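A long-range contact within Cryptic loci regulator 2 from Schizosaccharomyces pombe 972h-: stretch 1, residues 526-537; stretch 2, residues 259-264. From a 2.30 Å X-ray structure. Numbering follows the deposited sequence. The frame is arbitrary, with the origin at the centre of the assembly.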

ATOM      1  N   ASN A 526      -9.591   4.673 -23.421  1.00 68.46           N
ATOM      2  CA  ASN A 526     -10.485   5.236 -22.420  1.00 59.35           C
ATOM      3  C   ASN A 526      -9.744   5.732 -21.186  1.00 52.38           C
ATOM      4  O   ASN A 526     -10.376   6.285 -20.282  1.00 57.35           O
ATOM      5  CB  ASN A 526     -11.531   4.195 -22.013  1.00 66.73           C
ATOM      6  CG  ASN A 526     -12.432   3.793 -23.167  1.00 65.43           C
ATOM      7  OD1 ASN A 526     -13.025   4.644 -23.829  1.00 65.28           O
ATOM      8  ND2 ASN A 526     -12.526   2.491 -23.422  1.00 60.04           N
ATOM      9  N   TRP A 527      -8.428   5.550 -21.128  1.00 57.81           N
ATOM     10  CA  TRP A 527      -7.620   6.039 -20.024  1.00 53.46           C
ATOM     11  C   TRP A 527      -7.205   7.479 -20.329  1.00 61.15           C
ATOM     12  O   TRP A 527      -7.643   8.075 -21.317  1.00 65.20           O
ATOM     13  CB  TRP A 527      -6.438   5.094 -19.800  1.00 58.43           C
ATOM     14  CG  TRP A 527      -5.738   5.254 -18.481  1.00 49.39           C
ATOM     15  CD1 TRP A 527      -4.405   5.472 -18.284  1.00 58.01           C
ATOM     16  CD2 TRP A 527      -6.332   5.210 -17.176  1.00 44.31           C
ATOM     17  NE1 TRP A 527      -4.131   5.564 -16.942  1.00 53.89           N
ATOM     18  CE2 TRP A 527      -5.298   5.407 -16.240  1.00 58.17           C
ATOM     19  CE3 TRP A 527      -7.637   5.025 -16.711  1.00 55.44           C
ATOM     20  CZ2 TRP A 527      -5.527   5.423 -14.865  1.00 53.61           C
ATOM     21  CZ3 TRP A 527      -7.863   5.042 -15.344  1.00 54.73           C
ATOM     22  CH2 TRP A 527      -6.813   5.240 -14.439  1.00 52.81           C
ATOM     23  N   VAL A 528      -6.361   8.062 -19.486  1.00 55.47           N
ATOM     24  CA  VAL A 528      -5.994   9.463 -19.620  1.00 61.49           C
ATOM     25  C   VAL A 528      -4.718   9.584 -20.444  1.00 74.80           C
ATOM     26  O   VAL A 528      -3.965   8.623 -20.626  1.00 71.49           O
ATOM     27  CB  VAL A 528      -5.823  10.133 -18.241  1.00 61.38           C
ATOM     28  CG1 VAL A 528      -7.131  10.094 -17.469  1.00 54.56           C
ATOM     29  CG2 VAL A 528      -4.705   9.466 -17.445  1.00 57.33           C
ATOM     30  N   ASP A 529      -4.476  10.789 -20.949  1.00 65.49           N
ATOM     31  CA  ASP A 529      -3.233  11.130 -21.624  1.00 60.28           C
ATOM     32  C   ASP A 529      -2.342  11.936 -20.683  1.00 57.13           C
ATOM     33  O   ASP A 529      -2.769  12.389 -19.618  1.00 59.42           O
ATOM     34  CB  ASP A 529      -3.515  11.913 -22.910  1.00 70.19           C
ATOM     35  CG  ASP A 529      -4.401  11.149 -23.875  1.00 73.94           C
ATOM     36  OD1 ASP A 529      -5.231  10.340 -23.409  1.00 84.40           O
ATOM     37  OD2 ASP A 529      -4.271  11.361 -25.098  1.00 80.78           O
ATOM     38  N   ASP A 530      -1.085  12.117 -21.092  1.00 60.71           N
ATOM     39  CA  ASP A 530      -0.107  12.759 -20.219  1.00 71.48           C
ATOM     40  C   ASP A 530      -0.505  14.176 -19.824  1.00 65.76           C
ATOM     41  O   ASP A 530      -0.029  14.675 -18.799  1.00 59.14           O
ATOM     42  CB  ASP A 530       1.269  12.778 -20.890  1.00 80.97           C
ATOM     43  CG  ASP A 530       2.048  11.495 -20.668  1.00 91.20           C
ATOM     44  OD1 ASP A 530       1.798  10.809 -19.653  1.00 86.74           O
ATOM     45  OD2 ASP A 530       2.918  11.174 -21.504  1.00100.88           O
ATOM     46  N   ASP A 531      -1.358  14.840 -20.609  1.00 66.91           N
ATOM     47  CA  ASP A 531      -1.779  16.190 -20.248  1.00 72.87           C
ATOM     48  C   ASP A 531      -2.561  16.197 -18.941  1.00 64.41           C
ATOM     49  O   ASP A 531      -2.498  17.175 -18.186  1.00 56.28           O
ATOM     50  CB  ASP A 531      -2.622  16.795 -21.370  1.00 63.28           C
ATOM     51  CG  ASP A 531      -3.853  15.970 -21.678  1.00 66.57           C
ATOM     52  OD1 ASP A 531      -3.815  14.744 -21.447  1.00 59.69           O
ATOM     53  OD2 ASP A 531      -4.859  16.545 -22.146  1.00 76.28           O
ATOM     54  N   PHE A 532      -3.304  15.122 -18.665  1.00 67.10           N
ATOM     55  CA  PHE A 532      -4.031  14.982 -17.407  1.00 55.53           C
ATOM     56  C   PHE A 532      -3.186  15.411 -16.215  1.00 56.34           C
ATOM     57  O   PHE A 532      -3.638  16.177 -15.357  1.00 56.13           O
ATOM     58  CB  PHE A 532      -4.476  13.527 -17.246  1.00 60.39           C
ATOM     59  CG  PHE A 532      -5.336  13.277 -16.039  1.00 64.81           C
ATOM     60  CD1 PHE A 532      -4.767  12.970 -14.814  1.00 58.67           C
ATOM     61  CD2 PHE A 532      -6.717  13.331 -16.137  1.00 57.36           C
ATOM     62  CE1 PHE A 532      -5.559  12.732 -13.707  1.00 55.08           C
ATOM     63  CE2 PHE A 532      -7.513  13.094 -15.033  1.00 56.01           C
ATOM     64  CZ  PHE A 532      -6.934  12.794 -13.817  1.00 61.36           C
ATOM     65  N   TYR A 533      -1.949  14.923 -16.150  1.00 58.29           N
ATOM     66  CA  TYR A 533      -1.097  15.174 -14.998  1.00 57.55           C
ATOM     67  C   TYR A 533      -0.479  16.566 -15.019  1.00 62.49           C
ATOM     68  O   TYR A 533      -0.116  17.082 -13.956  1.00 61.37           O
ATOM     69  CB  TYR A 533      -0.018  14.094 -14.928  1.00 57.30           C
ATOM     70  CG  TYR A 533      -0.613  12.711 -14.818  1.00 61.57           C
ATOM     71  CD1 TYR A 533      -0.964  12.183 -13.583  1.00 60.31           C
ATOM     72  CD2 TYR A 533      -0.855  11.948 -15.950  1.00 61.95           C
ATOM     73  CE1 TYR A 533      -1.523  10.925 -13.478  1.00 51.92           C
ATOM     74  CE2 TYR A 533      -1.414  10.689 -15.857  1.00 64.75           C
ATOM     75  CZ  TYR A 533      -1.747  10.183 -14.617  1.00 51.36           C
ATOM     76  OH  TYR A 533      -2.303   8.929 -14.519  1.00 58.49           O
ATOM     77  N   GLU A 534      -0.491  17.209 -16.180  1.00 71.74           N
ATOM     78  CA  GLU A 534      -0.054  18.586 -16.286  1.00 71.28           C
ATOM     79  C   GLU A 534      -1.188  19.397 -15.652  1.00 60.42           C
ATOM     80  O   GLU A 534      -0.962  20.173 -14.736  1.00 58.90           O
ATOM     81  CB  GLU A 534       0.171  18.989 -17.739  1.00 76.44           C
ATOM     82  CG  GLU A 534       0.476  20.465 -17.922  1.00 84.28           C
ATOM     83  CD  GLU A 534       1.334  20.749 -19.138  1.00 87.10           C
ATOM     84  OE1 GLU A 534       1.303  19.956 -20.098  1.00 79.44           O
ATOM     85  OE2 GLU A 534       2.041  21.774 -19.129  1.00 83.87           O
ATOM     86  N   TYR A 535      -2.414  19.194 -16.136  1.00 52.28           N
ATOM     87  CA  TYR A 535      -3.583  19.857 -15.569  1.00 61.56           C
ATOM     88  C   TYR A 535      -3.678  19.611 -14.068  1.00 64.75           C
ATOM     89  O   TYR A 535      -3.856  20.550 -13.282  1.00 58.43           O
ATOM     90  CB  TYR A 535      -4.855  19.366 -16.263  1.00 58.23           C
ATOM     91  CG  TYR A 535      -4.968  19.756 -17.719  1.00 66.45           C
ATOM     92  CD1 TYR A 535      -5.091  21.087 -18.095  1.00 71.75           C
ATOM     93  CD2 TYR A 535      -4.970  18.791 -18.717  1.00 73.76           C
ATOM     94  CE1 TYR A 535      -5.201  21.447 -19.425  1.00 74.42           C
ATOM     95  CE2 TYR A 535      -5.081  19.139 -20.048  1.00 76.29           C
ATOM     96  CZ  TYR A 535      -5.196  20.468 -20.397  1.00 80.94           C
ATOM     97  OH  TYR A 535      -5.306  20.816 -21.724  1.00 77.01           O
ATOM     98  N   LEU A 536      -3.563  18.346 -13.654  1.00 64.75           N
ATOM     99  CA  LEU A 536      -3.706  17.999 -12.243  1.00 58.85           C
ATOM    100  C   LEU A 536      -2.762  18.827 -11.380  1.00 53.49           C
ATOM    101  O   LEU A 536      -3.178  19.426 -10.382  1.00 56.62           O
ATOM    102  CB  LEU A 536      -3.448  16.503 -12.044  1.00 63.48           C
ATOM    103  CG  LEU A 536      -4.047  15.844 -10.797  1.00 57.20           C
ATOM    104  CD1 LEU A 536      -3.827  14.339 -10.841  1.00 66.52           C
ATOM    105  CD2 LEU A 536      -3.470  16.408  -9.508  1.00 54.59           C
ATOM    106  N   LEU A 537      -1.495  18.860 -11.752  1.00 57.30           N
ATOM    107  CA  LEU A 537      -0.513  19.599 -10.983  1.00 63.08           C
ATOM    108  C   LEU A 537      -0.935  21.039 -10.767  1.00 68.84           C
ATOM    109  O   LEU A 537      -0.746  21.593  -9.692  1.00 70.47           O
ATOM    110  CB  LEU A 537       0.848  19.552 -11.661  1.00 54.79           C
ATOM    111  CG  LEU A 537       1.930  20.263 -10.866  1.00 66.62           C
ATOM    112  CD1 LEU A 537       1.871  19.826  -9.418  1.00 71.54           C
ATOM    113  CD2 LEU A 537       3.300  20.000 -11.452  1.00 64.64           C
TER
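Stretch 2 259-264: AIIVAR

Contacts between segments remote in sequence are often built without a single hydrogen bond, by fitting small aliphatic side chains among larger rings, and the packing of residues 259-264 of Cryptic loci regulator 2 on residues 526-537 is a compact example. Any two residues that touch are at least 265 positions apart in sequence. The second stretch is a strand, largely extended, with a local departure at Val262 (phi/psi -98/-35), and it runs on beyond the stretch in both directions; the first passes from a loop into a helix. The N-to-C directions of helix and strand differ by 53° (signed crossing angle -53°), and their axes come no closer than 10.7 Å, a gap that leaves room for side chains to meet between the backbones.

Val262 is the centre of the contact and covers the most surface. Its CB points toward the first stretch, and its chi1 is in the t well. Val262 CG1 enters a pocket of three aromatic residues, lying 3.8 Å from Trp527 CZ2, 3.8 Å from Phe532 CE1 and 3.7 Å from Tyr533 OH. Val262 CG2 lies 3.8 Å from Val528 CG1, and both methyls lie against Trp527 and Val528.

Trp527 contributes the largest area from its own side. Its CA-to-CB bond points sideways, but the t rotamer carries the indole nearer the strand, so that one ring spans several strand residues: besides Val262 it meets Ile260, with Trp527 CZ3 3.9 Å from Ile260 CG2, while Trp527 CH2 presents the ring edge to Ile261 O at 4.2 Å.

Ala263 continues the contact toward the helix. Its CB points toward the first stretch, and Ala263 CB lies 3.6 Å from Leu536 CD1 and 4.4 Å from Phe532 CE1, near the plane of that ring. Ile261 and Arg264 direct their CA-to-CB bonds away. The resulting interface, 318 Å² summed over both sides, rests chiefly on apolar packing.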

ATOM      1  N   ALA A 259     -17.567   7.750 -14.460  1.00 53.91           N
ATOM      2  CA  ALA A 259     -16.179   8.171 -14.348  1.00 55.27           C
ATOM      3  C   ALA A 259     -15.361   7.064 -13.702  1.00 60.71           C
ATOM      4  O   ALA A 259     -15.899   6.117 -13.122  1.00 55.01           O
ATOM      5  CB  ALA A 259     -16.057   9.466 -13.539  1.00 56.65           C
ATOM      6  N   ILE A 260     -14.041   7.198 -13.814  1.00 60.04           N
ATOM      7  CA  ILE A 260     -13.096   6.306 -13.159  1.00 50.97           C
ATOM      8  C   ILE A 260     -12.116   7.160 -12.371  1.00 54.67           C
ATOM      9  O   ILE A 260     -11.615   8.171 -12.878  1.00 53.42           O
ATOM     10  CB  ILE A 260     -12.348   5.408 -14.164  1.00 55.55           C
ATOM     11  CG1 ILE A 260     -11.429   4.434 -13.420  1.00 56.65           C
ATOM     12  CG2 ILE A 260     -11.541   6.247 -15.150  1.00 47.65           C
ATOM     13  CD1 ILE A 260     -11.098   3.190 -14.211  1.00 54.88           C
ATOM     14  N   ILE A 261     -11.852   6.765 -11.128  1.00 53.98           N
ATOM     15  CA  ILE A 261     -10.864   7.467 -10.319  1.00 50.06           C
ATOM     16  C   ILE A 261      -9.484   7.210 -10.918  1.00 56.98           C
ATOM     17  O   ILE A 261      -9.034   6.066 -11.004  1.00 63.46           O
ATOM     18  CB  ILE A 261     -10.926   7.012  -8.855  1.00 46.97           C
ATOM     19  CG1 ILE A 261     -12.356   7.094  -8.307  1.00 52.70           C
ATOM     20  CG2 ILE A 261      -9.971   7.844  -7.990  1.00 49.09           C
ATOM     21  CD1 ILE A 261     -12.901   8.507  -8.134  1.00 55.57           C
ATOM     22  N   VAL A 262      -8.822   8.278 -11.362  1.00 55.33           N
ATOM     23  CA  VAL A 262      -7.461   8.194 -11.880  1.00 45.97           C
ATOM     24  C   VAL A 262      -6.415   8.577 -10.835  1.00 47.77           C
ATOM     25  O   VAL A 262      -5.319   8.020 -10.829  1.00 51.83           O
ATOM     26  CB  VAL A 262      -7.331   9.081 -13.134  1.00 54.07           C
ATOM     27  CG1 VAL A 262      -5.921   8.985 -13.704  1.00 53.91           C
ATOM     28  CG2 VAL A 262      -8.371   8.692 -14.171  1.00 46.77           C
ATOM     29  N   ALA A 263      -6.714   9.534  -9.964  1.00 51.82           N
ATOM     30  CA  ALA A 263      -5.740  10.059  -9.016  1.00 41.78           C
ATOM     31  C   ALA A 263      -6.514  10.656  -7.854  1.00 38.70           C
ATOM     32  O   ALA A 263      -7.733  10.825  -7.913  1.00 42.88           O
ATOM     33  CB  ALA A 263      -4.822  11.102  -9.669  1.00 48.27           C
ATOM     34  N   ARG A 264      -5.787  10.964  -6.789  1.00 41.24           N
ATOM     35  CA  ARG A 264      -6.377  11.544  -5.594  1.00 51.96           C
ATOM     36  C   ARG A 264      -5.234  12.059  -4.740  1.00 47.59           C
ATOM     37  O   ARG A 264      -4.108  11.564  -4.836  1.00 50.33           O
ATOM     38  CB  ARG A 264      -7.215  10.520  -4.814  1.00 54.78           C
ATOM     39  CG  ARG A 264      -6.373   9.501  -4.071  1.00 59.71           C
ATOM     40  CD  ARG A 264      -7.163   8.277  -3.663  1.00 50.68           C
ATOM     41  NE  ARG A 264      -6.317   7.325  -2.952  1.00 55.60           N
ATOM     42  CZ  ARG A 264      -6.741   6.171  -2.447  1.00 46.82           C
ATOM     43  NH1 ARG A 264      -8.012   5.815  -2.567  1.00 48.21           N
ATOM     44  NH2 ARG A 264      -5.892   5.372  -1.820  1.00 55.93           N
TER